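Local atomic coordinates of endo-1,3-beta-glucanase, family GH16 (Zobellia galactanivorans, PDB entry 4CRQ), a protein that is the catalytic module of a modular laminarinase, probably cutting internal beta-1,3-glucosidic bonds of laminarin, and binds a calcium ion. Residues F77-I82 with E191-F196; S90-W95 with R121-L126; N166-F171 with N178-S183. The protein carries 1 engineered substitution. All blocks are in the same frame, centred on the assembly; numbering follows the deposited sequence.

Contact 1 of 3, residues F77-I82 with E191-F196; sequences FKYGKI and EFQNEF. With EDO (1,2-ethanediol), chain I.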
loop_
_atom_site.group_PDB
_atom_site.type_symbol
_atom_site.label_atom_id
_atom_site.label_comp_id
_atom_site.label_asym_id
_atom_site.label_seq_id
_atom_site.Cartn_x
_atom_site.Cartn_y
_atom_site.Cartn_z
ATOM N N PHE A 77 -12.489 3.798 6.409
ATOM C CA PHE A 77 -12.638 5.254 6.369
ATOM C C PHE A 77 -13.266 5.706 5.105
ATOM O O PHE A 77 -12.935 5.180 4.039
ATOM C CB PHE A 77 -11.229 5.935 6.508
ATOM C CG PHE A 77 -10.453 5.413 7.682
ATOM C CD1 PHE A 77 -10.706 5.901 9.004
ATOM C CD2 PHE A 77 -9.512 4.367 7.505
ATOM C CE1 PHE A 77 -9.995 5.386 10.088
ATOM C CE2 PHE A 77 -8.813 3.849 8.600
ATOM C CZ PHE A 77 -9.060 4.352 9.888
ATOM N N LYS A 78 -14.155 6.693 5.227
ATOM C CA LYS A 78 -14.697 7.400 4.062
ATOM C C LYS A 78 -14.168 8.826 4.169
ATOM O O LYS A 78 -14.620 9.592 5.002
ATOM C CB LYS A 78 -16.220 7.344 4.001
ATOM C CG LYS A 78 -16.818 8.084 2.813
ATOM C CD LYS A 78 -18.333 7.938 2.853
ATOM C CE LYS A 78 -19.002 8.954 1.967
ATOM N NZ LYS A 78 -20.421 8.590 1.723
ATOM N N TYR A 79 -13.191 9.160 3.314
ATOM C CA TYR A 79 -12.461 10.455 3.286
ATOM C C TYR A 79 -11.436 10.524 4.420
ATOM O O TYR A 79 -11.545 9.799 5.405
ATOM C CB TYR A 79 -13.369 11.708 3.310
ATOM C CG TYR A 79 -14.557 11.617 2.384
ATOM C CD1 TYR A 79 -14.401 11.205 1.035
ATOM C CD2 TYR A 79 -15.837 11.960 2.842
ATOM C CE1 TYR A 79 -15.495 11.116 0.187
ATOM C CE2 TYR A 79 -16.933 11.882 2.000
ATOM C CZ TYR A 79 -16.754 11.464 0.684
ATOM O OH TYR A 79 -17.858 11.404 -0.087
ATOM N N GLY A 80 -10.445 11.392 4.246
ATOM C CA GLY A 80 -9.478 11.699 5.275
ATOM C C GLY A 80 -8.101 11.992 4.773
ATOM O O GLY A 80 -7.848 11.947 3.560
ATOM N N LYS A 81 -7.209 12.314 5.709
ATOM C CA LYS A 81 -5.783 12.432 5.395
ATOM C C LYS A 81 -5.240 11.098 5.924
ATOM O O LYS A 81 -5.305 10.854 7.150
ATOM C CB LYS A 81 -5.145 13.622 6.075
ATOM C CG LYS A 81 -3.657 13.705 5.879
ATOM C CD LYS A 81 -3.149 14.976 6.540
ATOM C CE LYS A 81 -1.637 14.952 6.607
ATOM N NZ LYS A 81 -1.079 16.152 7.284
ATOM N N ILE A 82 -4.730 10.237 5.037
ATOM C CA ILE A 82 -4.289 8.890 5.418
ATOM C C ILE A 82 -2.794 8.875 5.156
ATOM O O ILE A 82 -2.335 9.117 3.995
ATOM C CB ILE A 82 -5.028 7.784 4.627
ATOM C CG1 ILE A 82 -6.557 7.848 4.881
ATOM C CG2 ILE A 82 -4.495 6.379 4.970
ATOM C CD1 ILE A 82 -7.341 8.468 3.754
ATOM N N GLU A 191 -17.178 5.113 -7.027
ATOM C CA GLU A 191 -16.678 4.147 -6.037
ATOM C C GLU A 191 -15.782 4.775 -4.962
ATOM O O GLU A 191 -15.633 4.213 -3.872
ATOM C CB GLU A 191 -15.982 2.968 -6.735
ATOM C CG GLU A 191 -16.947 2.197 -7.638
ATOM C CD GLU A 191 -18.022 1.414 -6.894
ATOM O OE1 GLU A 191 -17.773 0.914 -5.761
ATOM O OE2 GLU A 191 -19.134 1.286 -7.448
ATOM N N PHE A 192 -15.201 5.945 -5.253
ATOM C CA PHE A 192 -14.366 6.643 -4.242
ATOM C C PHE A 192 -15.176 7.462 -3.218
ATOM O O PHE A 192 -14.599 8.206 -2.421
ATOM C CB PHE A 192 -13.239 7.442 -4.936
ATOM C CG PHE A 192 -12.309 6.555 -5.708
ATOM C CD1 PHE A 192 -11.282 5.843 -5.047
ATOM C CD2 PHE A 192 -12.460 6.407 -7.102
ATOM C CE1 PHE A 192 -10.422 5.005 -5.772
ATOM C CE2 PHE A 192 -11.605 5.574 -7.834
ATOM C CZ PHE A 192 -10.581 4.873 -7.163
ATOM N N GLN A 193 -16.502 7.300 -3.237
ATOM C CA GLN A 193 -17.392 7.906 -2.251
ATOM C C GLN A 193 -17.837 6.895 -1.186
ATOM O O GLN A 193 -18.834 7.097 -0.503
ATOM C CB GLN A 193 -18.630 8.513 -2.927
ATOM C CG GLN A 193 -18.322 9.468 -4.049
ATOM C CD GLN A 193 -17.732 10.767 -3.575
ATOM O OE1 GLN A 193 -17.996 11.216 -2.469
ATOM N NE2 GLN A 193 -16.937 11.385 -4.419
ATOM N N ASN A 194 -17.091 5.815 -1.045
ATOM C CA ASN A 194 -17.402 4.734 -0.111
ATOM C C ASN A 194 -16.277 4.543 0.912
ATOM O O ASN A 194 -15.231 5.213 0.815
ATOM C CB ASN A 194 -17.654 3.440 -0.899
ATOM C CG ASN A 194 -18.871 3.510 -1.836
ATOM O OD1 ASN A 194 -18.840 2.976 -2.959
ATOM N ND2 ASN A 194 -19.947 4.146 -1.382
ATOM N N GLU A 195 -16.481 3.641 1.880
ATOM C CA GLU A 195 -15.455 3.348 2.887
ATOM C C GLU A 195 -14.380 2.421 2.317
ATOM O O GLU A 195 -14.682 1.476 1.581
ATOM C CB GLU A 195 -16.035 2.734 4.166
ATOM C CG GLU A 195 -16.895 3.708 4.939
ATOM C CD GLU A 195 -17.107 3.335 6.390
ATOM O OE1 GLU A 195 -16.411 2.469 6.939
ATOM O OE2 GLU A 195 -17.987 3.935 7.013
ATOM N N PHE A 196 -13.130 2.707 2.674
ATOM C CA PHE A 196 -11.958 1.933 2.245
ATOM C C PHE A 196 -11.150 1.470 3.455
ATOM O O PHE A 196 -11.063 2.205 4.444
ATOM C CB PHE A 196 -11.009 2.781 1.345
ATOM C CG PHE A 196 -11.459 2.971 -0.107
ATOM C CD1 PHE A 196 -12.721 3.494 -0.453
ATOM C CD2 PHE A 196 -10.564 2.653 -1.142
ATOM C CE1 PHE A 196 -13.071 3.647 -1.796
ATOM C CE2 PHE A 196 -10.903 2.810 -2.478
ATOM C CZ PHE A 196 -12.162 3.309 -2.815
HETATM C C1 EDO I . -3.122 16.691 10.333
HETATM O O1 EDO I . -1.908 16.491 9.623
HETATM C C2 EDO I . -2.867 17.533 11.575
HETATM O O2 EDO I . -2.393 18.798 11.135
#
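K78 lays its aliphatic chain over Q193, N194 and E195 in the GH16 jelly-roll beta-sandwich, just ahead of strand 80-87, where a single antiparallel hydrogen-bonded bridge, F77 with F196, meets the start of strand 196-204. With CG anti to the backbone N (chi1 179°) and the rest extended, the chain runs out to a polar end. K78 CB meets E195 CG at 3.8 Å. K78 CG lies over the centre of the Y79 ring and covers N194 O, a buried carbonyl oxygen for which the model has no hydrogen-bonding partner. K78 CD passes 3.5 Å from Q193 O, CE comes closer, and K78 NZ gives that same oxygen a weak hydrogen bond of 3.1 Å. A lysine suits this place: its methylenes pack while the exposed amine reaches Q193 O. Y79 OH meets Q193 OE1 near the ring plane, but at a doubtfully short distance; Q193 NE2 is fixed by A165 O. E195 OE1 turns to S76. W163 meets the rings of both Y79 and F196 edge-to-face. The bridge rests on F77 N to F196 O, 2.9 Å, and on F196 N to F77 O, 2.8 Å, the latter donor standing 36° out of the carbonyl plane.

Contact 2 of 3, residues S90-W95 with R121-L126; sequences SGQGLW and RINNAL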
loop_
_atom_site.group_PDB
_atom_site.type_symbol
_atom_site.label_atom_id
_atom_site.label_comp_id
_atom_site.label_asym_id
_atom_site.label_seq_id
_atom_site.Cartn_x
_atom_site.Cartn_y
_atom_site.Cartn_z
ATOM N N SER A 90 16.256 -1.135 -0.525
ATOM C CA SER A 90 16.392 -1.050 -1.982
ATOM C C SER A 90 16.932 -2.357 -2.540
ATOM O O SER A 90 17.787 -2.967 -1.906
ATOM C CB SER A 90 17.275 0.142 -2.368
ATOM O OG SER A 90 16.629 1.385 -2.069
ATOM N N GLY A 91 16.438 -2.786 -3.699
ATOM C CA GLY A 91 16.960 -4.000 -4.314
ATOM C C GLY A 91 16.069 -4.418 -5.442
ATOM O O GLY A 91 14.831 -4.300 -5.316
ATOM N N GLN A 92 16.680 -4.911 -6.530
ATOM C CA GLN A 92 15.955 -5.402 -7.709
ATOM C C GLN A 92 14.946 -6.441 -7.223
ATOM O O GLN A 92 15.318 -7.373 -6.483
ATOM C CB GLN A 92 16.940 -5.964 -8.775
ATOM C CG GLN A 92 16.384 -6.131 -10.180
ATOM C CD GLN A 92 15.870 -4.834 -10.797
ATOM O OE1 GLN A 92 14.925 -4.873 -11.562
ATOM N NE2 GLN A 92 16.476 -3.681 -10.455
ATOM N N GLY A 93 13.683 -6.260 -7.614
ATOM C CA GLY A 93 12.604 -7.181 -7.252
ATOM C C GLY A 93 11.701 -6.686 -6.133
ATOM O O GLY A 93 10.554 -7.143 -6.032
ATOM N N LEU A 94 12.191 -5.770 -5.294
ATOM C CA LEU A 94 11.399 -5.346 -4.110
ATOM C C LEU A 94 10.262 -4.433 -4.489
ATOM O O LEU A 94 10.456 -3.509 -5.296
ATOM C CB LEU A 94 12.279 -4.697 -3.013
ATOM C CG LEU A 94 13.329 -5.653 -2.403
ATOM C CD1 LEU A 94 14.222 -4.874 -1.454
ATOM C CD2 LEU A 94 12.682 -6.873 -1.718
ATOM N N TRP A 95 9.080 -4.671 -3.896
ATOM C CA TRP A 95 7.884 -3.923 -4.269
ATOM C C TRP A 95 7.011 -3.600 -3.071
ATOM O O TRP A 95 5.967 -4.243 -2.872
ATOM C CB TRP A 95 7.188 -4.685 -5.406
ATOM C CG TRP A 95 5.960 -4.052 -6.007
ATOM C CD1 TRP A 95 5.508 -2.729 -5.892
ATOM C CD2 TRP A 95 5.003 -4.712 -6.869
ATOM N NE1 TRP A 95 4.348 -2.547 -6.592
ATOM C CE2 TRP A 95 3.987 -3.701 -7.215
ATOM C CE3 TRP A 95 4.871 -6.006 -7.370
ATOM C CZ2 TRP A 95 2.896 -3.999 -8.041
ATOM C CZ3 TRP A 95 3.773 -6.298 -8.201
ATOM C CH2 TRP A 95 2.808 -5.316 -8.527
ATOM N N ARG A 121 6.660 1.569 -4.697
ATOM C CA ARG A 121 7.990 1.738 -5.269
ATOM C C ARG A 121 8.441 0.404 -5.815
ATOM O O ARG A 121 8.040 -0.630 -5.290
ATOM C CB ARG A 121 8.980 2.235 -4.194
ATOM C CG ARG A 121 10.390 2.511 -4.731
ATOM C CD ARG A 121 11.362 2.659 -3.599
ATOM N NE ARG A 121 12.709 2.947 -4.084
ATOM C CZ ARG A 121 13.823 2.573 -3.472
ATOM N NH1 ARG A 121 13.768 1.865 -2.335
ATOM N NH2 ARG A 121 14.997 2.909 -4.008
ATOM N N ILE A 122 9.268 0.435 -6.861
ATOM C CA ILE A 122 9.879 -0.808 -7.350
ATOM C C ILE A 122 11.398 -0.723 -7.402
ATOM O O ILE A 122 11.976 0.363 -7.667
ATOM C CB ILE A 122 9.334 -1.240 -8.752
ATOM C CG1 ILE A 122 9.514 -0.105 -9.787
ATOM C CG2 ILE A 122 7.882 -1.721 -8.634
ATOM C CD1 ILE A 122 9.404 -0.555 -11.229
ATOM N N ASN A 123 12.022 -1.874 -7.148
ATOM C CA ASN A 123 13.463 -2.073 -7.421
ATOM C C ASN A 123 14.311 -1.028 -6.693
ATOM O O ASN A 123 14.119 -0.857 -5.498
ATOM C CB ASN A 123 13.714 -2.126 -8.950
ATOM C CG ASN A 123 12.873 -3.189 -9.637
ATOM O OD1 ASN A 123 12.618 -4.252 -9.061
ATOM N ND2 ASN A 123 12.441 -2.914 -10.864
ATOM N N ASN A 124 15.233 -0.348 -7.380
ATOM C CA ASN A 124 16.064 0.696 -6.758
ATOM C C ASN A 124 15.671 2.105 -7.201
ATOM O O ASN A 124 16.488 3.039 -7.081
ATOM C CB ASN A 124 17.559 0.452 -7.092
ATOM C CG ASN A 124 18.110 -0.813 -6.470
ATOM O OD1 ASN A 124 18.154 -0.937 -5.253
ATOM N ND2 ASN A 124 18.539 -1.758 -7.305
ATOM N N ALA A 125 14.435 2.264 -7.703
ATOM C CA ALA A 125 13.983 3.547 -8.290
ATOM C C ALA A 125 14.106 4.706 -7.288
ATOM O O ALA A 125 13.794 4.547 -6.102
ATOM C CB ALA A 125 12.552 3.449 -8.822
ATOM N N LEU A 126 14.574 5.861 -7.748
ATOM C CA LEU A 126 14.677 7.004 -6.820
ATOM C C LEU A 126 13.418 7.892 -6.922
ATOM O O LEU A 126 13.467 9.115 -6.987
ATOM C CB LEU A 126 16.029 7.746 -6.961
ATOM C CG LEU A 126 17.301 6.956 -6.556
ATOM C CD1 LEU A 126 18.515 7.844 -6.749
ATOM C CD2 LEU A 126 17.262 6.385 -5.122
HETATM O O HOH W 1 19.636 -4.514 -6.543
HETATM O O HOH W 2 11.628 -1.092 -4.173
#
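S90 OG is gripped end-on by R121, with NH1 at 2.9 Å and NH2 at 3.0 Å, and it lies within 5° of the guanidinium plane. The arginine reaches it because CG is anti to the backbone N (chi1 -177°) and the chain stays extended as far as NE. A second, side-on grip, by NE and NH2 on A125 O, ties the same group to its own loop. NH2 therefore serves both acceptors, and the two grips fix the rotation of the flat group, while N123 O sits over the centre of one of its faces. An arginine suits the spot, since it alone offers this planar set of donors.

N123 is the other anchor. Its OD1 takes the backbone N of G93 in a bond of 2.7 Å, its own N donates to L94 O at 2.9 Å, and ND2 holds P209 O. Water 2 donates to L94 O and N123 O, adding a bridge between the loops; water 1 links Q92 N to N124 ND2. Farther along, I122 CG2 stands over the five-membered ring of W95, 4.0 Å from its centroid, a CH-pi contact, and W208 meets that indole with its plane at about 90°.

Both loops are tight turns: type II from G91 to L94, with glycine at the positive-phi position G93, and type II' from I122 to A125, where N123 takes a positive phi that asparagine tolerates well. The arrangement is one of turn packed on turn at the border of the GH16 beta-sandwich, at the start of strand 94-102.

Contact 3 of 3, residues N166-F171 with N178-S183; sequences NSIKWF and NEVDIS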
loop_
_atom_site.group_PDB
_atom_site.type_symbol
_atom_site.label_atom_id
_atom_site.label_comp_id
_atom_site.label_asym_id
_atom_site.label_seq_id
_atom_site.Cartn_x
_atom_site.Cartn_y
_atom_site.Cartn_z
ATOM N N ASN A 166 -14.506 15.497 -3.440
ATOM C CA ASN A 166 -14.186 16.054 -4.772
ATOM C C ASN A 166 -12.853 15.668 -5.398
ATOM O O ASN A 166 -12.705 15.753 -6.626
ATOM C CB ASN A 166 -14.260 17.588 -4.711
ATOM C CG ASN A 166 -15.658 18.086 -4.435
ATOM O OD1 ASN A 166 -16.633 17.579 -4.992
ATOM N ND2 ASN A 166 -15.767 19.081 -3.569
ATOM N N SER A 167 -11.883 15.250 -4.587
ATOM C CA SER A 167 -10.555 14.953 -5.120
ATOM C C SER A 167 -9.754 14.023 -4.243
ATOM O O SER A 167 -10.098 13.828 -3.078
ATOM C CB SER A 167 -9.752 16.265 -5.267
ATOM O OG SER A 167 -9.540 16.867 -3.994
ATOM N N ILE A 168 -8.695 13.446 -4.809
ATOM C CA ILE A 168 -7.665 12.745 -4.009
ATOM C C ILE A 168 -6.386 13.465 -4.406
ATOM O O ILE A 168 -6.127 13.666 -5.610
ATOM C CB ILE A 168 -7.582 11.231 -4.267
ATOM C CG1 ILE A 168 -8.920 10.570 -3.911
ATOM C CG2 ILE A 168 -6.418 10.582 -3.491
ATOM C CD1 ILE A 168 -9.127 9.171 -4.473
ATOM N N LYS A 169 -5.591 13.832 -3.408
ATOM C CA LYS A 169 -4.292 14.467 -3.624
ATOM C C LYS A 169 -3.237 13.596 -2.956
ATOM O O LYS A 169 -3.482 13.088 -1.854
ATOM C CB LYS A 169 -4.270 15.893 -3.051
ATOM C CG LYS A 169 -5.290 16.871 -3.649
ATOM C CD LYS A 169 -5.308 18.133 -2.800
ATOM C CE LYS A 169 -6.557 18.990 -2.988
ATOM N NZ LYS A 169 -6.366 20.076 -3.964
ATOM N N TRP A 170 -2.070 13.443 -3.596
ATOM C CA TRP A 170 -0.945 12.677 -3.040
ATOM C C TRP A 170 0.197 13.587 -2.673
ATOM O O TRP A 170 0.439 14.608 -3.347
ATOM C CB TRP A 170 -0.406 11.661 -4.049
ATOM C CG TRP A 170 -1.289 10.483 -4.340
ATOM C CD1 TRP A 170 -1.158 9.184 -3.859
ATOM C CD2 TRP A 170 -2.472 10.458 -5.206
ATOM N NE1 TRP A 170 -2.151 8.382 -4.339
ATOM C CE2 TRP A 170 -2.979 9.080 -5.161
ATOM C CE3 TRP A 170 -3.145 11.409 -5.993
ATOM C CZ2 TRP A 170 -4.111 8.683 -5.878
ATOM C CZ3 TRP A 170 -4.281 10.999 -6.711
ATOM C CH2 TRP A 170 -4.753 9.666 -6.649
ATOM N N PHE A 171 0.926 13.192 -1.625
ATOM C CA PHE A 171 2.053 13.949 -1.091
ATOM C C PHE A 171 3.168 13.036 -0.624
ATOM O O PHE A 171 2.900 11.914 -0.162
ATOM C CB PHE A 171 1.621 14.771 0.140
ATOM C CG PHE A 171 0.391 15.644 -0.076
ATOM C CD1 PHE A 171 -0.906 15.104 0.070
ATOM C CD2 PHE A 171 0.513 17.001 -0.421
ATOM C CE1 PHE A 171 -2.044 15.896 -0.120
ATOM C CE2 PHE A 171 -0.631 17.801 -0.617
ATOM C CZ PHE A 171 -1.906 17.251 -0.467
ATOM N N ASN A 178 0.402 14.516 -7.265
ATOM C CA ASN A 178 -0.693 13.962 -8.039
ATOM C C ASN A 178 -2.021 14.405 -7.467
ATOM O O ASN A 178 -2.136 14.596 -6.247
ATOM C CB ASN A 178 -0.591 12.421 -8.097
ATOM C CG ASN A 178 -1.329 11.805 -9.278
ATOM O OD1 ASN A 178 -1.607 12.464 -10.292
ATOM N ND2 ASN A 178 -1.639 10.513 -9.159
ATOM N N GLU A 179 -2.993 14.577 -8.366
ATOM C CA GLU A 179 -4.355 14.933 -8.011
ATOM C C GLU A 179 -5.275 14.300 -9.046
ATOM O O GLU A 179 -4.939 14.279 -10.247
ATOM C CB GLU A 179 -4.546 16.465 -7.944
ATOM C CG GLU A 179 -5.885 16.918 -7.358
ATOM C CD GLU A 179 -6.023 18.428 -7.189
ATOM O OE1 GLU A 179 -5.004 19.151 -7.214
ATOM O OE2 GLU A 179 -7.173 18.893 -7.027
ATOM N N VAL A 180 -6.405 13.797 -8.570
ATOM C CA VAL A 180 -7.475 13.265 -9.413
ATOM C C VAL A 180 -8.778 13.912 -8.950
ATOM O O VAL A 180 -9.025 14.076 -7.748
ATOM C CB VAL A 180 -7.624 11.710 -9.444
ATOM C CG1 VAL A 180 -6.460 11.076 -10.153
ATOM C CG2 VAL A 180 -7.807 11.088 -8.060
ATOM N N ASP A 181 -9.587 14.284 -9.932
ATOM C CA ASP A 181 -10.901 14.816 -9.712
ATOM C C ASP A 181 -11.842 13.602 -9.593
ATOM O O ASP A 181 -11.852 12.706 -10.454
ATOM C CB ASP A 181 -11.231 15.781 -10.863
ATOM C CG ASP A 181 -12.680 16.273 -10.876
ATOM O OD1 ASP A 181 -13.405 16.190 -9.856
ATOM O OD2 ASP A 181 -13.097 16.772 -11.950
ATOM N N ILE A 182 -12.608 13.567 -8.506
ATOM C CA ILE A 182 -13.627 12.517 -8.303
ATOM C C ILE A 182 -15.034 13.131 -8.106
ATOM O O ILE A 182 -15.990 12.389 -7.876
ATOM C CB ILE A 182 -13.264 11.484 -7.166
ATOM C CG1 ILE A 182 -13.143 12.150 -5.777
ATOM C CG2 ILE A 182 -12.015 10.663 -7.530
ATOM C CD1 ILE A 182 -13.246 11.196 -4.591
ATOM N N SER A 183 -15.161 14.465 -8.197
ATOM C CA SER A 183 -16.450 15.157 -7.942
ATOM C C SER A 183 -17.587 14.588 -8.805
ATOM O O SER A 183 -17.434 14.397 -10.027
ATOM C CB SER A 183 -16.345 16.679 -8.095
ATOM O OG SER A 183 -15.906 17.033 -9.385
HETATM O O HOH W 3 -4.096 21.260 -4.678
#
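W170 carries CG beside its backbone N (chi1 -71°), whereas N178 across the hairpin has CG anti to N (chi1 -158°); from these starts the two side chains lie side by side, ring and amide planes 28° apart. ND2 of N178 sits 3.6 Å above one face of the indole, toward the rim, and I168 CG2 covers the opposite face. V180 completes the packing at the edge, its CG2 3.7 Å from W170 CH2. Flat and branched groups fit well here: the broad indole fills the interior, and the beta-branched I168 and V180 suit extended backbone.

The backbones run antiparallel. I168 and V180 form a hydrogen-bonded pair, with I168 N to V180 O and V180 N to I168 O both 3.0 Å, and W170 N adds a bond of 2.9 Å to N178 O.

On the other face K169 and E179 lie alongside each other, pointing the same way. Their salt bridge, K169 NZ to E179 OE2 at 3.4 Å, is weak, and doubtful because E179 has two conformers; water 3 also accepts from NZ, and E179 OE1 is held by Q176.

At the end of the hairpin I182 N donates to N166 O. There D181 makes an Asx turn: OD1 takes S183 OG at 2.7 Å on its syn lone pair and S183 N on the anti side, so one small acidic residue shapes the exit.

Strand 156-163 flanks 167-172 on its far side, while the face bearing I168, W170, N178 and V180 packs against strands 127-135 and 141-149 through I132 and Y144, and W170 NE1 bonds D117 O of strand 115-117.

How the contacts relate
Contacts 1 and 3 are neighbours, their centres 12 Å apart: I182 CD1 of contact 3 packs 3.8 Å from F192 CB and 3.7 Å from Q193 NE2 of contact 1, so the hairpin's exit rests on the loop leading to strand 196-204. Contact 2 lies 28 Å from contact 1, centre to centre, and its nearest atoms are about 11 Å from contact 3. Strand 115-117 and the residue after it carry the Glu-Ile-Asp-Ile motif, which in GH16 enzymes bears catalytic acids; the engineered serine immediately precedes R121, so contact 2 probably lies at the end of the active-site strand. Calcium is closer to contact 1, the F77 side chain about 12 Å from that of its ligand E10.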